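Local coordinates for protein tryptophane-5-halogenase (Microbispora sp. ATCC PTA-5024, PDB 5UAO) that catalyses, with FAD, the chlorination of a tryptophan side chain at its 5-position during biosynthesis of the lanthipeptide NAI-107, at residues I29-V34 with H224-V229; A58-A63 with V197-A202; E352-S357 with W399-H404; H404-G409 with T423-I428. All coordinates share one frame; numbering follows the deposited sequence.

How the interactions relate
Interactions 1 and 2 belong to one mixed sheet, where strands 31-35 and 56-61 lie side by side; their centres are about 14 Å apart, and Val34 of interaction 1 bonds through its backbone to Ala58 and Val60 of interaction 2. Along the chain, both segments of interaction 2 fall between those of interaction 1. Interactions 3 and 4 come later and follow each other on helix 383-406, sharing His404, with centres about 10 Å apart. Between the two pairs stretches the FAD: interaction 2 holds its adenine, while the loop of interaction 3, centred about 32 Å from interaction 2, lies against the flavin. Interaction 4 continues outward into the helical region.

Interaction 1: I29-V34 with H224-V229; sequences IRTVGV and HYDFYV
Val32, Gly33 and Val34 pair in parallel with Phe227, Tyr228 and Val229, the strand axes 4.7 Å apart and turned by 23°, with Gly33 N donating to Phe227 O (3.0 Å) and Val229 N to Gly33 O (2.9 Å). Toward Thr31 the backbone bonds weaken and side chains add their own. The carboxylate oxygen OD2 of Asp226 accepts from two successive amides, Arg30 N at 2.9 Å and Thr31 N at 3.1 Å, which approach it on its anti side from opposite faces of the carboxylate; its other oxygen, OD1, forms a salt bridge with Arg377. Thr31 answers in kind: with chi1 at 67° its OG1 is turned to accept from Asp226 N at 2.9 Å, and the same hydroxyl meets a water at 2.6 Å. Further on, Gly33, which has no side chain, lets the ring of Tyr225 lie over its CA, 3.6 Å from the ring centroid in a CH-pi contact. On the face that carries Val32, Val34 and Val229, CG2 of Val229 touches both Val32 CG1 and Val34 CG2. The two strands are neighbours in the parallel part of a mixed sheet, consistent with a Rossmann-type FAD-binding fold. Leu48 and Thr44 of helix 39-51 pack on the valine face, while strand 56-61 flanks strand 31-35 and lends Ala58 and Val60 to the surroundings of Tyr225.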
# COMPACT_ATOMS: atom_id res chain seq x y z
N ILE A 29 -0.72 -31.25 -8.68
CA ILE A 29 -1.35 -31.23 -7.36
C ILE A 29 -2.82 -31.50 -7.54
O ILE A 29 -3.58 -30.61 -7.97
CB ILE A 29 -1.08 -29.90 -6.63
CG1 ILE A 29 0.38 -29.93 -6.14
CG2 ILE A 29 -2.03 -29.70 -5.46
CD1 ILE A 29 0.98 -28.60 -5.78
N ARG A 30 -3.23 -32.70 -7.14
CA ARG A 30 -4.57 -33.18 -7.38
C ARG A 30 -5.42 -33.35 -6.12
O ARG A 30 -6.64 -33.34 -6.19
CB ARG A 30 -4.50 -34.57 -8.09
CG ARG A 30 -3.89 -34.53 -9.50
CD ARG A 30 -3.98 -35.88 -10.21
NE ARG A 30 -3.17 -35.93 -11.44
CZ ARG A 30 -3.44 -35.27 -12.58
NH1 ARG A 30 -4.52 -34.49 -12.68
NH2 ARG A 30 -2.62 -35.41 -13.63
N THR A 31 -4.77 -33.62 -4.98
CA THR A 31 -5.48 -33.88 -3.73
C THR A 31 -5.01 -32.85 -2.70
O THR A 31 -3.85 -32.60 -2.63
CB THR A 31 -5.16 -35.30 -3.18
OG1 THR A 31 -3.78 -35.40 -2.76
CG2 THR A 31 -5.38 -36.34 -4.31
N VAL A 32 -5.92 -32.34 -1.87
CA VAL A 32 -5.57 -31.44 -0.77
C VAL A 32 -6.23 -31.99 0.48
O VAL A 32 -7.41 -32.38 0.47
CB VAL A 32 -6.05 -30.00 -1.01
CG1 VAL A 32 -5.77 -29.15 0.20
CG2 VAL A 32 -5.42 -29.39 -2.26
N GLY A 33 -5.43 -32.10 1.51
CA GLY A 33 -5.85 -32.49 2.88
C GLY A 33 -5.90 -31.24 3.79
O GLY A 33 -4.89 -30.64 4.09
N VAL A 34 -7.10 -30.85 4.16
CA VAL A 34 -7.34 -29.81 5.14
C VAL A 34 -7.43 -30.42 6.55
O VAL A 34 -8.35 -31.22 6.89
CB VAL A 34 -8.61 -29.05 4.78
CG1 VAL A 34 -8.95 -28.04 5.91
CG2 VAL A 34 -8.44 -28.44 3.40
N HIS A 224 -2.13 -39.42 3.02
CA HIS A 224 -1.20 -38.75 2.13
C HIS A 224 -1.98 -37.84 1.24
O HIS A 224 -2.96 -38.31 0.62
CB HIS A 224 -0.45 -39.73 1.19
CG HIS A 224 0.39 -39.02 0.16
ND1 HIS A 224 1.70 -38.66 0.38
CD2 HIS A 224 0.08 -38.56 -1.08
CE1 HIS A 224 2.18 -38.04 -0.69
NE2 HIS A 224 1.21 -37.96 -1.59
N TYR A 225 -1.49 -36.62 1.05
CA TYR A 225 -2.11 -35.64 0.12
C TYR A 225 -1.01 -34.90 -0.61
O TYR A 225 0.15 -34.82 -0.13
CB TYR A 225 -3.06 -34.61 0.84
CG TYR A 225 -4.13 -35.30 1.68
CD1 TYR A 225 -5.23 -35.90 1.09
CD2 TYR A 225 -3.97 -35.44 3.04
CE1 TYR A 225 -6.15 -36.62 1.84
CE2 TYR A 225 -4.88 -36.13 3.80
CZ TYR A 225 -5.98 -36.70 3.18
OH TYR A 225 -6.83 -37.36 3.98
N ASP A 226 -1.34 -34.31 -1.73
CA ASP A 226 -0.33 -33.54 -2.47
C ASP A 226 -0.01 -32.21 -1.77
O ASP A 226 1.10 -31.75 -1.82
CB ASP A 226 -0.76 -33.29 -3.92
CG ASP A 226 -0.91 -34.61 -4.74
OD1 ASP A 226 -0.07 -35.54 -4.59
OD2 ASP A 226 -1.86 -34.67 -5.55
N PHE A 227 -0.99 -31.64 -1.08
CA PHE A 227 -0.80 -30.40 -0.34
C PHE A 227 -1.60 -30.50 0.95
O PHE A 227 -2.69 -31.04 0.96
CB PHE A 227 -1.30 -29.19 -1.15
CG PHE A 227 -0.80 -27.86 -0.63
CD1 PHE A 227 0.45 -27.35 -1.04
CD2 PHE A 227 -1.54 -27.15 0.29
CE1 PHE A 227 0.92 -26.13 -0.57
CE2 PHE A 227 -1.09 -25.92 0.76
CZ PHE A 227 0.16 -25.42 0.35
N TYR A 228 -1.08 -29.91 2.02
CA TYR A 228 -1.76 -29.90 3.32
C TYR A 228 -2.09 -28.46 3.78
O TYR A 228 -1.20 -27.58 3.76
CB TYR A 228 -0.84 -30.53 4.39
CG TYR A 228 -0.38 -31.93 4.02
CD1 TYR A 228 0.66 -32.12 3.13
CD2 TYR A 228 -1.04 -33.03 4.51
CE1 TYR A 228 1.02 -33.38 2.75
CE2 TYR A 228 -0.68 -34.32 4.12
CZ TYR A 228 0.33 -34.50 3.28
OH TYR A 228 0.70 -35.82 2.90
N VAL A 229 -3.28 -28.27 4.31
CA VAL A 229 -3.60 -27.00 4.98
C VAL A 229 -3.63 -27.27 6.51
O VAL A 229 -4.31 -28.20 6.98
CB VAL A 229 -4.93 -26.39 4.48
CG1 VAL A 229 -5.09 -24.97 4.97
CG2 VAL A 229 -5.04 -26.34 2.96
O HOH W 1 -3.10 -37.95 -2.86

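Interaction 2: A58-A63 with V197-A202; sequences ALVESA and VDATVA. With FAD (flavin-adenine dinucleotide), chain E.
Val201, whose CG2 packs loosely on Val60 CG1 across the contact, meets the flat adenine of FAD at its Watson-Crick edge: Val201 N donates to FAD N1A (2.8 Å), and FAD N6A donates back to Val201 O (2.9 Å). This is the adenosine end of a Rossmann-type FAD-binding fold, as expected in flavin-dependent tryptophan halogenases. Before the chain turns to the adenine, strands 56-61 and 195-208 pair in parallel through hydrogen bonds from Val197 N to Leu59 O, Glu61 N to Val197 O and Ala199 N to Glu61 O. Val60 and Val197 point the same way, side by side; Val60 CG2 packs on Val197 CB, while Val60 CG1, anti to its own backbone N (chi1 -180°), reaches Ala199 CB at 4.0 Å. Glu61 rises on the opposite face, where OE2 is bonded to His196 and Tyr42; its OE1 stays 3.8 Å from the ribose hydroxyl O3B of FAD, too far for a direct bond. Past the strand end two hydroxyls meet, Ser62 OG and Thr200 OG1, modelled 2.5 Å apart, a length too short to be taken as exact; Asp64 N is also bonded to Ser62 OG.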
# COMPACT_ATOMS: atom_id res chain seq x y z
N ALA A 58 -10.15 -33.20 0.97
CA ALA A 58 -10.52 -34.02 2.12
C ALA A 58 -10.35 -33.17 3.35
O ALA A 58 -9.36 -32.44 3.44
CB ALA A 58 -9.60 -35.22 2.20
N LEU A 59 -11.31 -33.19 4.27
CA LEU A 59 -11.18 -32.58 5.54
C LEU A 59 -11.01 -33.66 6.62
O LEU A 59 -11.89 -34.51 6.77
CB LEU A 59 -12.41 -31.67 5.83
CG LEU A 59 -12.21 -30.76 7.07
CD1 LEU A 59 -12.86 -29.38 6.94
CD2 LEU A 59 -12.71 -31.43 8.35
N VAL A 60 -9.91 -33.56 7.40
CA VAL A 60 -9.53 -34.48 8.48
C VAL A 60 -9.72 -33.81 9.85
O VAL A 60 -9.23 -32.73 10.10
CB VAL A 60 -8.06 -34.91 8.36
CG1 VAL A 60 -7.63 -35.88 9.49
CG2 VAL A 60 -7.72 -35.48 6.97
N GLU A 61 -10.49 -34.42 10.72
CA GLU A 61 -10.68 -33.87 12.06
C GLU A 61 -10.93 -34.93 13.12
O GLU A 61 -11.47 -36.04 12.86
CB GLU A 61 -11.81 -32.85 12.10
CG GLU A 61 -13.16 -33.40 11.75
CD GLU A 61 -14.32 -32.44 11.92
OE1 GLU A 61 -14.34 -31.64 12.87
OE2 GLU A 61 -15.23 -32.51 11.10
N SER A 62 -10.52 -34.58 14.32
CA SER A 62 -10.55 -35.46 15.45
C SER A 62 -11.81 -35.19 16.22
O SER A 62 -12.01 -34.08 16.71
CB SER A 62 -9.32 -35.16 16.36
OG SER A 62 -9.29 -36.00 17.51
N ALA A 63 -12.64 -36.20 16.38
CA ALA A 63 -13.79 -36.06 17.24
C ALA A 63 -13.36 -35.83 18.69
O ALA A 63 -14.17 -35.41 19.52
CB ALA A 63 -14.63 -37.30 17.14
N VAL A 197 -12.72 -37.18 6.74
CA VAL A 197 -11.94 -38.22 7.38
C VAL A 197 -11.94 -38.00 8.93
O VAL A 197 -11.58 -36.92 9.41
CB VAL A 197 -10.52 -38.23 6.81
CG1 VAL A 197 -9.69 -39.30 7.49
CG2 VAL A 197 -10.56 -38.49 5.30
N ASP A 198 -12.42 -38.98 9.69
CA ASP A 198 -12.40 -38.87 11.14
C ASP A 198 -11.11 -39.50 11.62
O ASP A 198 -10.94 -40.72 11.58
CB ASP A 198 -13.64 -39.50 11.76
CG ASP A 198 -13.59 -39.57 13.30
OD1 ASP A 198 -12.82 -38.85 13.98
OD2 ASP A 198 -14.35 -40.40 13.86
N ALA A 199 -10.20 -38.68 12.13
CA ALA A 199 -8.89 -39.21 12.56
C ALA A 199 -8.21 -38.24 13.50
O ALA A 199 -8.45 -37.03 13.46
CB ALA A 199 -8.02 -39.44 11.34
N THR A 200 -7.39 -38.77 14.38
CA THR A 200 -6.55 -37.97 15.22
C THR A 200 -5.16 -38.15 14.75
O THR A 200 -4.60 -39.28 14.75
CB THR A 200 -6.71 -38.36 16.71
OG1 THR A 200 -8.06 -38.10 17.05
CG2 THR A 200 -5.82 -37.46 17.59
N VAL A 201 -4.55 -37.05 14.25
CA VAL A 201 -3.18 -37.15 13.71
C VAL A 201 -2.21 -37.28 14.86
O VAL A 201 -2.31 -36.51 15.80
CB VAL A 201 -2.83 -35.92 12.80
CG1 VAL A 201 -1.34 -35.83 12.50
CG2 VAL A 201 -3.67 -35.98 11.53
N ALA A 202 -1.30 -38.28 14.80
CA ALA A 202 -0.26 -38.55 15.85
C ALA A 202 1.08 -38.02 15.43
O ALA A 202 1.87 -37.57 16.27
CB ALA A 202 -0.10 -40.06 16.10
PA FAD E . -10.13 -24.59 16.13
O1A FAD E . -11.57 -24.08 16.17
O2A FAD E . -9.25 -24.69 17.39
O5B FAD E . -10.07 -25.98 15.32
C5B FAD E . -8.99 -26.89 15.31
C4B FAD E . -9.45 -28.15 14.60
O4B FAD E . -8.22 -28.86 14.46
C3B FAD E . -10.43 -29.08 15.34
O3B FAD E . -11.49 -29.66 14.43
C2B FAD E . -9.53 -30.19 15.88
O2B FAD E . -10.19 -31.50 16.09
C1B FAD E . -8.46 -30.23 14.79
N9A FAD E . -7.23 -30.90 15.26
C8A FAD E . -6.32 -30.42 16.16
N7A FAD E . -5.32 -31.32 16.31
C5A FAD E . -5.61 -32.38 15.52
C6A FAD E . -4.99 -33.68 15.28
N6A FAD E . -3.82 -34.00 15.91
N1A FAD E . -5.57 -34.48 14.40
C2A FAD E . -6.70 -34.16 13.74
N3A FAD E . -7.33 -33.00 13.95
C4A FAD E . -6.83 -32.10 14.81
N1 FAD E . -12.86 -14.52 15.42
C2 FAD E . -13.78 -13.67 14.85
O2 FAD E . -13.82 -13.50 13.59
N3 FAD E . -14.70 -13.00 15.61
C4 FAD E . -14.77 -13.12 16.95
O4 FAD E . -15.64 -12.44 17.57
C4X FAD E . -13.78 -14.03 17.62
N5 FAD E . -13.71 -14.19 18.97
C5X FAD E . -12.81 -15.01 19.56
C6 FAD E . -12.79 -15.12 20.95
C7 FAD E . -11.87 -15.93 21.59
C7M FAD E . -11.83 -16.09 23.08
C8 FAD E . -10.93 -16.73 20.80
C8M FAD E . -9.94 -17.62 21.52
C9 FAD E . -10.94 -16.61 19.42
C9A FAD E . -11.83 -15.78 18.74
N10 FAD E . -11.83 -15.64 17.30
C10 FAD E . -12.80 -14.75 16.75
C1' FAD E . -10.98 -16.40 16.34
C2' FAD E . -12.00 -17.51 15.77
O2' FAD E . -12.50 -18.08 16.97
C3' FAD E . -11.78 -18.91 15.10
O3' FAD E . -12.86 -19.91 15.04
C4' FAD E . -11.01 -19.77 16.06
O4' FAD E . -10.58 -18.99 17.23
C5' FAD E . -9.97 -20.50 15.21
O5' FAD E . -10.59 -21.46 14.41
P FAD E . -9.59 -22.69 14.00
O1P FAD E . -8.29 -22.16 13.57
O2P FAD E . -10.44 -23.43 12.97
O3P FAD E . -9.20 -23.58 15.24

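Interaction 3: E352-S357 with W399-H404. With FAD (flavin-adenine dinucleotide), chain E.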
# COMPACT_ATOMS: atom_id res chain seq x y z
N GLU A 352 -6.72 -11.08 20.24
CA GLU A 352 -7.98 -11.09 20.99
C GLU A 352 -9.05 -10.45 20.12
O GLU A 352 -8.72 -9.69 19.17
CB GLU A 352 -7.85 -10.34 22.28
CG GLU A 352 -7.47 -8.88 22.19
CD GLU A 352 -6.95 -8.38 23.51
OE1 GLU A 352 -7.70 -8.12 24.45
OE2 GLU A 352 -5.73 -8.29 23.63
N PRO A 353 -10.29 -10.84 20.34
CA PRO A 353 -11.32 -10.45 19.42
C PRO A 353 -11.83 -9.06 19.60
O PRO A 353 -12.98 -8.76 19.24
CB PRO A 353 -12.41 -11.48 19.68
CG PRO A 353 -12.25 -11.69 21.17
CD PRO A 353 -10.79 -11.84 21.31
N LEU A 354 -11.00 -8.13 20.05
CA LEU A 354 -11.50 -6.74 20.23
C LEU A 354 -12.02 -6.00 18.93
O LEU A 354 -12.85 -5.05 18.93
CB LEU A 354 -10.40 -5.98 20.96
CG LEU A 354 -10.67 -4.67 21.67
CD1 LEU A 354 -11.84 -4.71 22.61
CD2 LEU A 354 -9.38 -4.36 22.43
N GLU A 355 -11.51 -6.39 17.80
CA GLU A 355 -11.98 -5.81 16.49
C GLU A 355 -12.53 -6.84 15.50
O GLU A 355 -12.63 -6.57 14.29
CB GLU A 355 -10.83 -5.01 15.87
CG GLU A 355 -10.56 -3.71 16.61
CD GLU A 355 -11.56 -2.61 16.28
OE1 GLU A 355 -12.44 -2.85 15.40
OE2 GLU A 355 -11.54 -1.56 16.97
N SER A 356 -12.83 -8.04 16.03
CA SER A 356 -13.12 -9.28 15.25
C SER A 356 -12.44 -9.44 13.92
O SER A 356 -13.04 -9.43 12.86
CB SER A 356 -14.61 -9.49 15.07
OG SER A 356 -15.23 -8.30 14.87
N SER A 357 -11.15 -9.52 13.99
CA SER A 357 -10.35 -9.75 12.83
C SER A 357 -10.13 -11.24 12.54
O SER A 357 -9.56 -11.56 11.54
CB SER A 357 -8.98 -9.13 13.10
OG SER A 357 -8.57 -9.48 14.39
N TRP A 399 -0.69 -3.52 16.13
CA TRP A 399 -0.47 -2.13 16.53
C TRP A 399 -1.76 -1.36 16.66
O TRP A 399 -1.90 -0.59 17.56
CB TRP A 399 0.48 -1.39 15.59
CG TRP A 399 1.81 -2.02 15.54
CD1 TRP A 399 2.37 -2.60 14.46
CD2 TRP A 399 2.71 -2.24 16.63
NE1 TRP A 399 3.60 -3.10 14.78
CE2 TRP A 399 3.80 -2.97 16.12
CE3 TRP A 399 2.67 -1.93 18.00
CZ2 TRP A 399 4.90 -3.34 16.90
CZ3 TRP A 399 3.74 -2.32 18.78
CH2 TRP A 399 4.86 -3.01 18.22
N PHE A 400 -2.77 -1.65 15.84
CA PHE A 400 -4.08 -1.02 16.06
C PHE A 400 -4.72 -1.45 17.38
O PHE A 400 -5.27 -0.63 18.10
CB PHE A 400 -4.99 -1.41 14.86
CG PHE A 400 -6.42 -0.90 14.95
CD1 PHE A 400 -6.69 0.41 15.33
CD2 PHE A 400 -7.47 -1.70 14.57
CE1 PHE A 400 -7.99 0.89 15.35
CE2 PHE A 400 -8.78 -1.23 14.58
CZ PHE A 400 -9.03 0.06 14.96
N LEU A 401 -4.69 -2.74 17.70
CA LEU A 401 -5.19 -3.17 18.98
C LEU A 401 -4.39 -2.55 20.12
O LEU A 401 -4.98 -2.29 21.19
CB LEU A 401 -5.17 -4.69 19.15
CG LEU A 401 -6.13 -5.43 18.19
CD1 LEU A 401 -6.04 -6.94 18.41
CD2 LEU A 401 -7.53 -5.01 18.50
N SER A 402 -3.08 -2.39 19.93
CA SER A 402 -2.23 -1.83 21.01
C SER A 402 -2.78 -0.46 21.52
O SER A 402 -2.72 -0.17 22.70
CB SER A 402 -0.75 -1.69 20.54
OG SER A 402 -0.41 -0.51 19.77
N ILE A 403 -3.29 0.37 20.62
CA ILE A 403 -3.79 1.69 21.03
C ILE A 403 -5.15 1.60 21.71
O ILE A 403 -5.56 2.61 22.28
CB ILE A 403 -3.77 2.73 19.89
CG1 ILE A 403 -4.75 2.37 18.78
CG2 ILE A 403 -2.40 2.82 19.33
CD1 ILE A 403 -5.57 3.50 18.32
N HIS A 404 -5.87 0.46 21.63
CA HIS A 404 -7.10 0.28 22.43
C HIS A 404 -6.73 0.14 23.91
O HIS A 404 -7.52 0.47 24.81
CB HIS A 404 -7.87 -0.97 22.05
CG HIS A 404 -8.41 -0.99 20.65
ND1 HIS A 404 -7.64 -0.80 19.53
CD2 HIS A 404 -9.65 -1.23 20.19
CE1 HIS A 404 -8.38 -0.93 18.44
NE2 HIS A 404 -9.60 -1.23 18.81
PA FAD E . -10.13 -24.59 16.13
O1A FAD E . -11.57 -24.08 16.17
O2A FAD E . -9.25 -24.69 17.39
O5B FAD E . -10.07 -25.98 15.32
C5B FAD E . -8.99 -26.89 15.31
C4B FAD E . -9.45 -28.15 14.60
O4B FAD E . -8.22 -28.86 14.46
C3B FAD E . -10.43 -29.08 15.34
O3B FAD E . -11.49 -29.66 14.43
C2B FAD E . -9.53 -30.19 15.88
O2B FAD E . -10.19 -31.50 16.09
C1B FAD E . -8.46 -30.23 14.79
N9A FAD E . -7.23 -30.90 15.26
C8A FAD E . -6.32 -30.42 16.16
N7A FAD E . -5.32 -31.32 16.31
C5A FAD E . -5.61 -32.38 15.52
C6A FAD E . -4.99 -33.68 15.28
N6A FAD E . -3.82 -34.00 15.91
N1A FAD E . -5.57 -34.48 14.40
C2A FAD E . -6.70 -34.16 13.74
N3A FAD E . -7.33 -33.00 13.95
C4A FAD E . -6.83 -32.10 14.81
N1 FAD E . -12.86 -14.52 15.42
C2 FAD E . -13.78 -13.67 14.85
O2 FAD E . -13.82 -13.50 13.59
N3 FAD E . -14.70 -13.00 15.61
C4 FAD E . -14.77 -13.12 16.95
O4 FAD E . -15.64 -12.44 17.57
C4X FAD E . -13.78 -14.03 17.62
N5 FAD E . -13.71 -14.19 18.97
C5X FAD E . -12.81 -15.01 19.56
C6 FAD E . -12.79 -15.12 20.95
C7 FAD E . -11.87 -15.93 21.59
C7M FAD E . -11.83 -16.09 23.08
C8 FAD E . -10.93 -16.73 20.80
C8M FAD E . -9.94 -17.62 21.52
C9 FAD E . -10.94 -16.61 19.42
C9A FAD E . -11.83 -15.78 18.74
N10 FAD E . -11.83 -15.64 17.30
C10 FAD E . -12.80 -14.75 16.75
C1' FAD E . -10.98 -16.40 16.34
C2' FAD E . -12.00 -17.51 15.77
O2' FAD E . -12.50 -18.08 16.97
C3' FAD E . -11.78 -18.91 15.10
O3' FAD E . -12.86 -19.91 15.04
C4' FAD E . -11.01 -19.77 16.06
O4' FAD E . -10.58 -18.99 17.23
C5' FAD E . -9.97 -20.50 15.21
O5' FAD E . -10.59 -21.46 14.41
P FAD E . -9.59 -22.69 14.00
O1P FAD E . -8.29 -22.16 13.57
O2P FAD E . -10.44 -23.43 12.97
O3P FAD E . -9.20 -23.58 15.24
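Phe400 is the first residue of 399-404 to meet the loop 352-357: its ring atom CE2 comes within 3.5 Å of Glu355 CD, with the ring and the carboxylate inclined by 34°. Leu401, one step on, sends its two methyls into the loop. CD1 lies 3.9 Å from Glu352 O, and CD2 touches both Leu354 CB and Glu355 CG, at 3.9 and 3.8 Å. One helical turn after Phe400 comes His404, whose ring settles over the phenyl, CE1 standing 3.5 Å above the centre of the Phe400 face. Its NE2 donates to Glu355 OE2 at 2.7 Å, nearly straight at 170°, and the oxygen lies in the imidazole plane and uses its anti lone pair. The glutamate reaches it because its chain bends at chi2 (-78°). On the other side of the same ring, ND1 bonds to Phe400 O, also close to the ring plane, so two bonds fix the rotation of the imidazole. Leu354 CD2 packs against His404 CB at 3.7 Å. Behind the loop lies the cofactor, with Pro353 CB against flavin N5 and Ser356 CB near N3, while Leu468 from helix 461-471 touches both Glu355 and His404. The chemistry is that of a buried His-carboxylate hydrogen bond: the helix supplies a histidine set by its own turn, and that histidine fixes where one oxygen of Glu355 sits in the loop that borders the flavin.

Interaction 4: H404-G409 with T423-I428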
# COMPACT_ATOMS: atom_id res chain seq x y z
N HIS A 404 -5.87 0.46 21.63
CA HIS A 404 -7.10 0.28 22.43
C HIS A 404 -6.73 0.14 23.91
O HIS A 404 -7.52 0.47 24.81
CB HIS A 404 -7.87 -0.97 22.05
CG HIS A 404 -8.41 -0.99 20.65
ND1 HIS A 404 -7.64 -0.80 19.53
CD2 HIS A 404 -9.65 -1.23 20.19
CE1 HIS A 404 -8.38 -0.93 18.44
NE2 HIS A 404 -9.60 -1.23 18.81
N TYR A 405 -5.53 -0.39 24.19
CA TYR A 405 -5.07 -0.61 25.54
C TYR A 405 -4.32 0.53 26.17
O TYR A 405 -4.62 0.91 27.31
CB TYR A 405 -4.22 -1.90 25.64
CG TYR A 405 -5.06 -3.16 25.79
CD1 TYR A 405 -5.59 -3.52 27.02
CD2 TYR A 405 -5.41 -3.93 24.67
CE1 TYR A 405 -6.37 -4.62 27.15
CE2 TYR A 405 -6.17 -5.04 24.78
CZ TYR A 405 -6.65 -5.36 26.03
OH TYR A 405 -7.41 -6.42 26.16
N ARG A 406 -3.39 1.13 25.42
CA ARG A 406 -2.51 2.18 25.94
C ARG A 406 -3.29 3.40 26.42
O ARG A 406 -2.83 4.10 27.33
CB ARG A 406 -1.59 2.63 24.81
CG ARG A 406 -0.56 3.68 25.18
CD ARG A 406 0.54 3.03 25.96
NE ARG A 406 1.36 4.00 26.65
CZ ARG A 406 2.68 3.86 26.84
NH1 ARG A 406 3.35 2.82 26.36
NH2 ARG A 406 3.35 4.79 27.49
N PHE A 407 -4.45 3.70 25.80
CA PHE A 407 -5.10 4.99 26.03
C PHE A 407 -6.49 4.88 26.71
O PHE A 407 -7.30 5.83 26.65
CB PHE A 407 -5.22 5.75 24.73
CG PHE A 407 -3.90 6.02 24.07
CD1 PHE A 407 -2.97 6.86 24.67
CD2 PHE A 407 -3.58 5.45 22.86
CE1 PHE A 407 -1.77 7.15 24.06
CE2 PHE A 407 -2.37 5.66 22.26
CZ PHE A 407 -1.46 6.56 22.85
N ASN A 408 -6.76 3.71 27.34
CA ASN A 408 -8.04 3.51 27.96
C ASN A 408 -8.04 4.02 29.40
O ASN A 408 -7.74 3.30 30.35
CB ASN A 408 -8.49 2.02 27.88
CG ASN A 408 -9.93 1.83 28.39
OD1 ASN A 408 -10.53 2.79 28.84
ND2 ASN A 408 -10.42 0.59 28.41
N GLY A 409 -8.42 5.28 29.56
CA GLY A 409 -8.50 5.91 30.88
C GLY A 409 -9.71 5.65 31.74
O GLY A 409 -9.97 6.43 32.66
N THR A 423 2.01 -0.73 27.71
CA THR A 423 1.63 -1.28 26.41
C THR A 423 2.58 -0.77 25.33
O THR A 423 2.71 0.45 25.10
CB THR A 423 0.16 -0.90 26.09
OG1 THR A 423 -0.68 -1.43 27.13
CG2 THR A 423 -0.25 -1.43 24.66
N ASP A 424 3.22 -1.71 24.63
CA ASP A 424 4.12 -1.39 23.54
C ASP A 424 3.28 -0.90 22.36
O ASP A 424 2.45 -1.66 21.85
CB ASP A 424 4.89 -2.67 23.16
CG ASP A 424 5.89 -2.49 22.05
OD1 ASP A 424 6.04 -1.42 21.45
OD2 ASP A 424 6.55 -3.55 21.78
N ILE A 425 3.50 0.35 21.95
CA ILE A 425 2.87 0.96 20.81
C ILE A 425 3.92 1.40 19.78
O ILE A 425 3.60 2.13 18.87
CB ILE A 425 2.01 2.21 21.25
CG1 ILE A 425 2.86 3.21 22.06
CG2 ILE A 425 0.84 1.76 22.12
CD1 ILE A 425 2.27 4.62 22.10
N SER A 426 5.12 0.83 19.84
CA SER A 426 6.23 1.28 19.03
C SER A 426 5.91 1.33 17.60
O SER A 426 6.29 2.26 16.92
CB SER A 426 7.52 0.46 19.30
OG SER A 426 7.36 -0.93 19.23
N GLY A 427 5.19 0.35 17.09
CA GLY A 427 5.03 0.25 15.64
C GLY A 427 4.03 1.25 15.06
O GLY A 427 3.92 1.41 13.80
N ILE A 428 3.26 1.90 15.92
CA ILE A 428 2.29 2.91 15.45
C ILE A 428 2.58 4.29 16.04
O ILE A 428 1.94 5.28 15.75
CB ILE A 428 0.86 2.43 15.73
CG1 ILE A 428 -0.15 3.25 15.03
CG2 ILE A 428 0.55 2.38 17.22
CD1 ILE A 428 -1.55 2.69 15.20
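Arg406 reaches across to Thr423 O with NH1, a 2.8 Å hydrogen bond that lies in the guanidinium plane but meets the carbonyl 31° out of its own plane. The side chain starts anti to the backbone N (chi1 -178°) and bends at chi2 (76°), which carries CD past Thr423 CB, 4.0 Å away, the two side chains running in opposite directions. Ile425 crosses Arg406 at about a right angle and rests its CG2 on Arg406 CB at 3.7 Å. Around this pair, the Phe407 ring backs the arginine: Arg406 CG stands 3.7 Å above the ring centre, while Phe407 CZ comes to 4.3 Å from Ile425 CD1. Tyr405 CB touches the Thr423 side chain, whose OG1 is bonded back to Ala419 in helix 414-422; the hydroxyl of Tyr405 goes to Glu352. Leu432 of helix 429-437 packs on both Phe407 and Ile425. Further out, Asp424 OD1 takes two bonds from Ser426, from its backbone N at 2.9 Å and from its OG, and Asp424 OD2 is held by Ser252. What emerges is a helix-to-helix connection: an Asx turn at Asp424 shapes the loop between helices 414-422 and 429-437, bound to Arg406.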